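Local coordinates for protein prefoldin beta subunit 1 (Thermococcus sp., PDB 2ZQM) that acts as a subunit of the molecular chaperone prefoldin, which stabilises a range of proteins and seems to assist archaeal de novo folding without ATP, at residues V32-L43 and L75-L86. Sequence-based numbering, arbitrary orientation.
Sequences VQLELTEAKKAL and LKEKIETLEVRL
Leu36 drives its side chain into a hole formed by Leu82, Glu83, Ile79 and Leu86, and Leu82 and Ile79 return the favour from the other helix. This is knobs-into-holes packing of an antiparallel coiled coil: the two axes approach to 9.4 Å with their directions 156° apart. With CG anti to the backbone N (chi1 177°), the Leu36 fork straddles the Glu83 stem, CD1 going on to Ile79 CG2 at 3.8 Å and CD2 to Leu86 CD2. Leu82 slides CD1 against the Leu36 backbone, 3.8 Å from its CA, while CD2 turns to the Glu35 side chain. Ala39 CB lies 3.8 Å from Ile79 CG1, and the tip of Ile79 continues to Leu43, where Ile79 CD1 meets Leu43 CD2 at 3.5 Å. Val32 carries the row on, CG1 resting against the O and CD2 of Leu82 and against Leu86 CB.

The flanks are looser and polar. On one, the extended Lys40 chain passes Ile79 CD1 and reaches Glu83, giving a salt bridge with a weak hydrogen bond from Lys40 NZ to Glu83 OE2 at 3.2 Å. On the other, water does the joining: one molecule accepts from Lys78 NZ at 2.7 Å, though its very short link to Glu35 O is doubtful, and a second links Glu35 OE2 to Arg85 NH2. A bend at chi3 (57°) helps bring one face of the Arg85 guanidinium onto Val32 CG2, 3.5 Å above the plane and off toward the rim.

The seam continues both ways between helices 6-47 and 68-111, through Val32 on Leu89 and Leu75 on Ile46. Near the end closest to the 55-59/62-66 hairpin, Ala42 also packs on Val59 and Leu75 on Leu62, both in the strand pair of a second subunit.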
ATOM      1  N   VAL A  32      -7.453   6.837 -12.498  1.00 17.97           N
ATOM      2  CA  VAL A  32      -7.877   8.193 -12.852  1.00 16.07           C
ATOM      3  C   VAL A  32      -9.398   8.361 -12.676  1.00 19.45           C
ATOM      4  O   VAL A  32      -9.861   9.381 -12.167  1.00 19.92           O
ATOM      5  CB  VAL A  32      -7.481   8.543 -14.317  1.00 17.43           C
ATOM      6  CG1 VAL A  32      -8.177   9.818 -14.759  1.00 17.78           C
ATOM      7  CG2 VAL A  32      -5.964   8.743 -14.417  1.00 14.90           C
ATOM      8  N   GLN A  33     -10.159   7.351 -13.093  0.50 20.35           N
ATOM      9  CA  GLN A  33     -11.620   7.393 -12.986  0.50 18.52           C
ATOM     10  C   GLN A  33     -12.084   7.475 -11.535  0.50 17.75           C
ATOM     11  O   GLN A  33     -13.056   8.159 -11.227  0.50 19.40           O
ATOM     12  CB  GLN A  33     -12.252   6.155 -13.638  0.50 20.99           C
ATOM     13  CG  GLN A  33     -12.190   6.112 -15.157  0.50 23.80           C
ATOM     14  CD  GLN A  33     -12.835   4.857 -15.736  0.50 21.05           C
ATOM     15  OE1 GLN A  33     -12.466   3.734 -15.381  0.50 13.64           O
ATOM     16  NE2 GLN A  33     -13.793   5.045 -16.639  0.50 13.87           N
ATOM     17  N   LEU A  34     -11.390   6.775 -10.643  1.00 20.09           N
ATOM     18  CA  LEU A  34     -11.757   6.782  -9.230  1.00 20.63           C
ATOM     19  C   LEU A  34     -11.524   8.176  -8.645  1.00 24.44           C
ATOM     20  O   LEU A  34     -12.375   8.718  -7.936  1.00 19.22           O
ATOM     21  CB  LEU A  34     -10.938   5.747  -8.471  1.00 22.21           C
ATOM     22  CG  LEU A  34     -11.106   5.758  -6.953  1.00 30.82           C
ATOM     23  CD1 LEU A  34     -12.594   5.708  -6.579  1.00 32.53           C
ATOM     24  CD2 LEU A  34     -10.354   4.574  -6.365  1.00 30.41           C
ATOM     25  N   GLU A  35     -10.363   8.747  -8.943  1.00 16.47           N
ATOM     26  CA  GLU A  35     -10.030  10.075  -8.474  1.00 19.00           C
ATOM     27  C   GLU A  35     -11.017  11.089  -9.026  1.00 18.41           C
ATOM     28  O   GLU A  35     -11.409  12.033  -8.331  1.00 17.37           O
ATOM     29  CB  GLU A  35      -8.629  10.466  -8.935  1.00 21.68           C
ATOM     30  CG  GLU A  35      -7.505   9.804  -8.183  1.00 32.46           C
ATOM     31  CD  GLU A  35      -6.148  10.170  -8.762  1.00 40.98           C
ATOM     32  OE1 GLU A  35      -5.862  11.384  -8.892  1.00 41.79           O
ATOM     33  OE2 GLU A  35      -5.374   9.246  -9.085  1.00 44.28           O
ATOM     34  N   LEU A  36     -11.420  10.895 -10.275  1.00 15.65           N
ATOM     35  CA  LEU A  36     -12.353  11.824 -10.903  1.00 17.42           C
ATOM     36  C   LEU A  36     -13.720  11.742 -10.217  1.00 22.14           C
ATOM     37  O   LEU A  36     -14.380  12.755  -9.987  1.00 17.94           O
ATOM     38  CB  LEU A  36     -12.486  11.512 -12.391  1.00 13.81           C
ATOM     39  CG  LEU A  36     -13.487  12.345 -13.186  1.00 19.52           C
ATOM     40  CD1 LEU A  36     -13.112  13.823 -13.088  1.00 16.75           C
ATOM     41  CD2 LEU A  36     -13.495  11.872 -14.638  1.00 19.72           C
ATOM     42  N   THR A  37     -14.134  10.529  -9.875  1.00 19.95           N
ATOM     43  CA  THR A  37     -15.421  10.343  -9.217  1.00 20.47           C
ATOM     44  C   THR A  37     -15.399  11.002  -7.847  1.00 15.94           C
ATOM     45  O   THR A  37     -16.354  11.671  -7.461  1.00 20.85           O
ATOM     46  CB  THR A  37     -15.752   8.848  -9.071  1.00 23.11           C
ATOM     47  OG1 THR A  37     -15.862   8.266 -10.377  1.00 22.67           O
ATOM     48  CG2 THR A  37     -17.073   8.660  -8.325  1.00 23.29           C
ATOM     49  N   GLU A  38     -14.311  10.817  -7.112  1.00 16.66           N
ATOM     50  CA  GLU A  38     -14.193  11.418  -5.795  1.00 17.59           C
ATOM     51  C   GLU A  38     -14.198  12.945  -5.891  1.00 20.96           C
ATOM     52  O   GLU A  38     -14.857  13.628  -5.095  1.00 17.10           O
ATOM     53  CB  GLU A  38     -12.908  10.943  -5.122  1.00 30.53           C
ATOM     54  CG  GLU A  38     -12.783   9.424  -5.045  1.00 40.92           C
ATOM     55  CD  GLU A  38     -11.407   8.962  -4.575  1.00 54.48           C
ATOM     56  OE1 GLU A  38     -10.393   9.611  -4.937  1.00 57.46           O
ATOM     57  OE2 GLU A  38     -11.337   7.936  -3.859  1.00 59.14           O
ATOM     58  N   ALA A  39     -13.475  13.490  -6.864  1.00 15.11           N
ATOM     59  CA  ALA A  39     -13.426  14.945  -7.021  1.00 15.65           C
ATOM     60  C   ALA A  39     -14.801  15.519  -7.364  1.00 15.88           C
ATOM     61  O   ALA A  39     -15.187  16.577  -6.856  1.00 16.99           O
ATOM     62  CB  ALA A  39     -12.412  15.329  -8.097  1.00 13.69           C
ATOM     63  N   LYS A  40     -15.538  14.832  -8.227  1.00 17.76           N
ATOM     64  CA  LYS A  40     -16.860  15.307  -8.610  1.00 19.33           C
ATOM     65  C   LYS A  40     -17.795  15.276  -7.405  1.00 19.16           C
ATOM     66  O   LYS A  40     -18.593  16.192  -7.212  1.00 16.83           O
ATOM     67  CB  LYS A  40     -17.425  14.460  -9.751  1.00 17.78           C
ATOM     68  CG  LYS A  40     -16.788  14.760 -11.114  1.00 15.83           C
ATOM     69  CD  LYS A  40     -17.470  13.974 -12.218  1.00 19.24           C
ATOM     70  CE  LYS A  40     -16.904  14.349 -13.587  1.00 25.26           C
ATOM     71  NZ  LYS A  40     -17.579  13.604 -14.690  1.00 26.91           N
ATOM     72  N   LYS A  41     -17.681  14.227  -6.589  1.00 17.21           N
ATOM     73  CA  LYS A  41     -18.496  14.095  -5.378  1.00 19.50           C
ATOM     74  C   LYS A  41     -18.186  15.242  -4.411  1.00 20.12           C
ATOM     75  O   LYS A  41     -19.083  15.833  -3.806  1.00 18.23           O
ATOM     76  CB  LYS A  41     -18.199  12.757  -4.685  1.00 19.69           C
ATOM     77  CG  LYS A  41     -18.761  11.538  -5.384  1.00 30.77           C
ATOM     78  CD  LYS A  41     -18.432  10.282  -4.587  1.00 40.05           C
ATOM     79  CE  LYS A  41     -19.137   9.060  -5.148  1.00 42.19           C
ATOM     80  NZ  LYS A  41     -18.805   7.843  -4.353  1.00 51.83           N
ATOM     81  N   ALA A  42     -16.903  15.550  -4.260  1.00 16.52           N
ATOM     82  CA  ALA A  42     -16.482  16.637  -3.388  1.00 12.00           C
ATOM     83  C   ALA A  42     -17.005  17.986  -3.899  1.00 17.73           C
ATOM     84  O   ALA A  42     -17.446  18.825  -3.118  1.00 16.93           O
ATOM     85  CB  ALA A  42     -14.957  16.663  -3.300  1.00 13.29           C
ATOM     86  N   LEU A  43     -16.942  18.205  -5.210  1.00 14.63           N
ATOM     87  CA  LEU A  43     -17.418  19.463  -5.786  1.00 16.84           C
ATOM     88  C   LEU A  43     -18.921  19.609  -5.583  1.00 17.21           C
ATOM     89  O   LEU A  43     -19.427  20.693  -5.274  1.00 15.02           O
ATOM     90  CB  LEU A  43     -17.117  19.516  -7.285  1.00 17.04           C
ATOM     91  CG  LEU A  43     -17.732  20.694  -8.049  1.00 17.40           C
ATOM     92  CD1 LEU A  43     -17.216  22.009  -7.484  1.00 18.80           C
ATOM     93  CD2 LEU A  43     -17.400  20.584  -9.530  1.00 17.49           C
ATOM     94  N   LEU A  75     -11.437  22.724  -7.292  1.00  9.75           N
ATOM     95  CA  LEU A  75     -11.987  21.400  -7.566  1.00 11.05           C
ATOM     96  C   LEU A  75     -12.338  21.299  -9.052  1.00 12.82           C
ATOM     97  O   LEU A  75     -12.145  20.260  -9.667  1.00 12.57           O
ATOM     98  CB  LEU A  75     -13.233  21.135  -6.714  1.00 11.62           C
ATOM     99  CG  LEU A  75     -12.928  20.535  -5.341  1.00 14.25           C
ATOM    100  CD1 LEU A  75     -14.166  20.657  -4.442  1.00 17.10           C
ATOM    101  CD2 LEU A  75     -12.509  19.092  -5.508  1.00 15.28           C
ATOM    102  N   LYS A  76     -12.863  22.375  -9.629  1.00 11.82           N
ATOM    103  CA  LYS A  76     -13.181  22.342 -11.060  1.00 11.67           C
ATOM    104  C   LYS A  76     -11.912  22.095 -11.856  1.00 10.72           C
ATOM    105  O   LYS A  76     -11.906  21.335 -12.843  1.00 11.98           O
ATOM    106  CB  LYS A  76     -13.807  23.667 -11.511  1.00  8.28           C
ATOM    107  CG  LYS A  76     -15.246  23.822 -11.051  1.00 14.04           C
ATOM    108  CD  LYS A  76     -15.805  25.186 -11.394  1.00 12.69           C
ATOM    109  CE  LYS A  76     -17.322  25.222 -11.165  1.00 17.12           C
ATOM    110  NZ  LYS A  76     -17.869  26.555 -11.551  1.00 18.01           N
ATOM    111  N   GLU A  77     -10.829  22.739 -11.433  1.00  9.76           N
ATOM    112  CA  GLU A  77      -9.565  22.560 -12.131  1.00 11.39           C
ATOM    113  C   GLU A  77      -9.062  21.124 -12.012  1.00 12.88           C
ATOM    114  O   GLU A  77      -8.552  20.550 -12.973  1.00 11.14           O
ATOM    115  CB  GLU A  77      -8.522  23.546 -11.588  1.00 12.38           C
ATOM    116  CG  GLU A  77      -8.801  24.970 -12.045  1.00 12.26           C
ATOM    117  CD  GLU A  77      -7.908  25.971 -11.372  1.00 16.15           C
ATOM    118  OE1 GLU A  77      -6.783  25.587 -11.012  1.00 18.06           O
ATOM    119  OE2 GLU A  77      -8.324  27.138 -11.215  1.00 16.29           O
ATOM    120  N   LYS A  78      -9.205  20.540 -10.829  1.00 12.97           N
ATOM    121  CA  LYS A  78      -8.772  19.168 -10.627  1.00 11.82           C
ATOM    122  C   LYS A  78      -9.558  18.243 -11.548  1.00 11.86           C
ATOM    123  O   LYS A  78      -9.004  17.324 -12.160  1.00 12.16           O
ATOM    124  CB  LYS A  78      -8.996  18.736  -9.168  1.00 12.26           C
ATOM    125  CG  LYS A  78      -8.547  17.300  -8.922  1.00 26.63           C
ATOM    126  CD  LYS A  78      -8.625  16.897  -7.451  1.00 33.14           C
ATOM    127  CE  LYS A  78      -8.084  15.481  -7.257  1.00 42.27           C
ATOM    128  NZ  LYS A  78      -8.241  14.979  -5.855  1.00 43.85           N
ATOM    129  N   ILE A  79     -10.861  18.473 -11.624  1.00 12.22           N
ATOM    130  CA  ILE A  79     -11.720  17.663 -12.475  1.00 12.99           C
ATOM    131  C   ILE A  79     -11.350  17.857 -13.947  1.00 16.51           C
ATOM    132  O   ILE A  79     -11.301  16.901 -14.722  1.00 11.86           O
ATOM    133  CB  ILE A  79     -13.195  18.050 -12.258  1.00 12.84           C
ATOM    134  CG1 ILE A  79     -13.640  17.553 -10.879  1.00 12.84           C
ATOM    135  CG2 ILE A  79     -14.062  17.486 -13.373  1.00 16.12           C
ATOM    136  CD1 ILE A  79     -14.859  18.289 -10.335  1.00  9.81           C
ATOM    137  N   GLU A  80     -11.104  19.104 -14.329  1.00 13.87           N
ATOM    138  CA  GLU A  80     -10.723  19.409 -15.708  1.00 10.92           C
ATOM    139  C   GLU A  80      -9.491  18.584 -16.047  1.00 13.71           C
ATOM    140  O   GLU A  80      -9.449  17.891 -17.066  1.00 13.19           O
ATOM    141  CB  GLU A  80     -10.420  20.908 -15.841  1.00  9.70           C
ATOM    142  CG  GLU A  80      -9.629  21.280 -17.115  1.00  9.79           C
ATOM    143  CD  GLU A  80      -9.085  22.693 -17.081  1.00 16.32           C
ATOM    144  OE1 GLU A  80      -9.396  23.435 -16.118  1.00 12.14           O
ATOM    145  OE2 GLU A  80      -8.348  23.066 -18.027  1.00 15.46           O
ATOM    146  N   THR A  81      -8.493  18.642 -15.167  1.00 14.41           N
ATOM    147  CA  THR A  81      -7.243  17.913 -15.357  1.00 14.51           C
ATOM    148  C   THR A  81      -7.425  16.408 -15.489  1.00 17.14           C
ATOM    149  O   THR A  81      -6.867  15.784 -16.394  1.00 12.56           O
ATOM    150  CB  THR A  81      -6.263  18.185 -14.194  1.00 13.78           C
ATOM    151  OG1 THR A  81      -5.852  19.557 -14.238  1.00 16.40           O
ATOM    152  CG2 THR A  81      -5.029  17.285 -14.297  1.00 17.36           C
ATOM    153  N   LEU A  82      -8.192  15.825 -14.575  1.00 14.48           N
ATOM    154  CA  LEU A  82      -8.438  14.393 -14.594  1.00 12.04           C
ATOM    155  C   LEU A  82      -9.181  13.955 -15.850  1.00 11.23           C
ATOM    156  O   LEU A  82      -8.936  12.868 -16.375  1.00 13.50           O
ATOM    157  CB  LEU A  82      -9.220  13.995 -13.337  1.00 12.75           C
ATOM    158  CG  LEU A  82      -8.383  14.038 -12.053  1.00 12.35           C
ATOM    159  CD1 LEU A  82      -9.284  13.995 -10.813  1.00 15.64           C
ATOM    160  CD2 LEU A  82      -7.415  12.873 -12.058  1.00 13.94           C
ATOM    161  N   GLU A  83     -10.103  14.780 -16.333  1.00 11.04           N
ATOM    162  CA  GLU A  83     -10.822  14.415 -17.545  1.00 10.80           C
ATOM    163  C   GLU A  83      -9.901  14.429 -18.764  1.00 15.43           C
ATOM    164  O   GLU A  83     -10.045  13.602 -19.662  1.00 15.82           O
ATOM    165  CB  GLU A  83     -12.028  15.335 -17.745  1.00 16.99           C
ATOM    166  CG  GLU A  83     -13.080  15.084 -16.644  1.00 16.55           C
ATOM    167  CD  GLU A  83     -14.375  15.846 -16.814  1.00 28.90           C
ATOM    168  OE1 GLU A  83     -14.407  16.849 -17.563  1.00 29.31           O
ATOM    169  OE2 GLU A  83     -15.369  15.437 -16.172  1.00 22.05           O
ATOM    170  N   VAL A  84      -8.952  15.360 -18.801  1.00 13.14           N
ATOM    171  CA  VAL A  84      -8.016  15.401 -19.923  1.00 12.18           C
ATOM    172  C   VAL A  84      -7.180  14.115 -19.869  1.00 15.52           C
ATOM    173  O   VAL A  84      -6.920  13.480 -20.894  1.00 15.34           O
ATOM    174  CB  VAL A  84      -7.043  16.608 -19.836  1.00 13.07           C
ATOM    175  CG1 VAL A  84      -5.905  16.438 -20.858  1.00 14.45           C
ATOM    176  CG2 VAL A  84      -7.781  17.909 -20.136  1.00 11.88           C
ATOM    177  N   ARG A  85      -6.765  13.733 -18.664  1.00 10.81           N
ATOM    178  CA  ARG A  85      -5.950  12.538 -18.494  1.00 16.62           C
ATOM    179  C   ARG A  85      -6.741  11.293 -18.830  1.00 16.74           C
ATOM    180  O   ARG A  85      -6.230  10.379 -19.458  1.00 15.27           O
ATOM    181  CB  ARG A  85      -5.430  12.444 -17.059  1.00 18.48           C
ATOM    182  CG  ARG A  85      -4.403  13.509 -16.700  1.00 17.94           C
ATOM    183  CD  ARG A  85      -3.915  13.312 -15.281  1.00 11.02           C
ATOM    184  NE  ARG A  85      -3.355  11.974 -15.111  1.00 17.21           N
ATOM    185  CZ  ARG A  85      -3.260  11.362 -13.935  1.00 26.41           C
ATOM    186  NH1 ARG A  85      -3.689  11.979 -12.837  1.00 24.70           N
ATOM    187  NH2 ARG A  85      -2.760  10.135 -13.860  1.00 24.27           N
ATOM    188  N   LEU A  86      -8.001  11.269 -18.410  1.00 14.29           N
ATOM    189  CA  LEU A  86      -8.857  10.129 -18.669  1.00 15.37           C
ATOM    190  C   LEU A  86      -9.025   9.927 -20.175  1.00 18.79           C
ATOM    191  O   LEU A  86      -8.923   8.809 -20.669  1.00 16.27           O
ATOM    192  CB  LEU A  86     -10.227  10.335 -18.009  1.00 15.43           C
ATOM    193  CG  LEU A  86     -11.236   9.207 -18.263  1.00 22.63           C
ATOM    194  CD1 LEU A  86     -10.666   7.924 -17.702  1.00 19.89           C
ATOM    195  CD2 LEU A  86     -12.590   9.538 -17.615  1.00 20.15           C
TER
HETATM  196  O   HOH W   1     -10.054  12.999  -6.403  1.00 31.42           O
HETATM  197  O   HOH W   2      -3.332   8.387 -11.177  1.00 40.77           O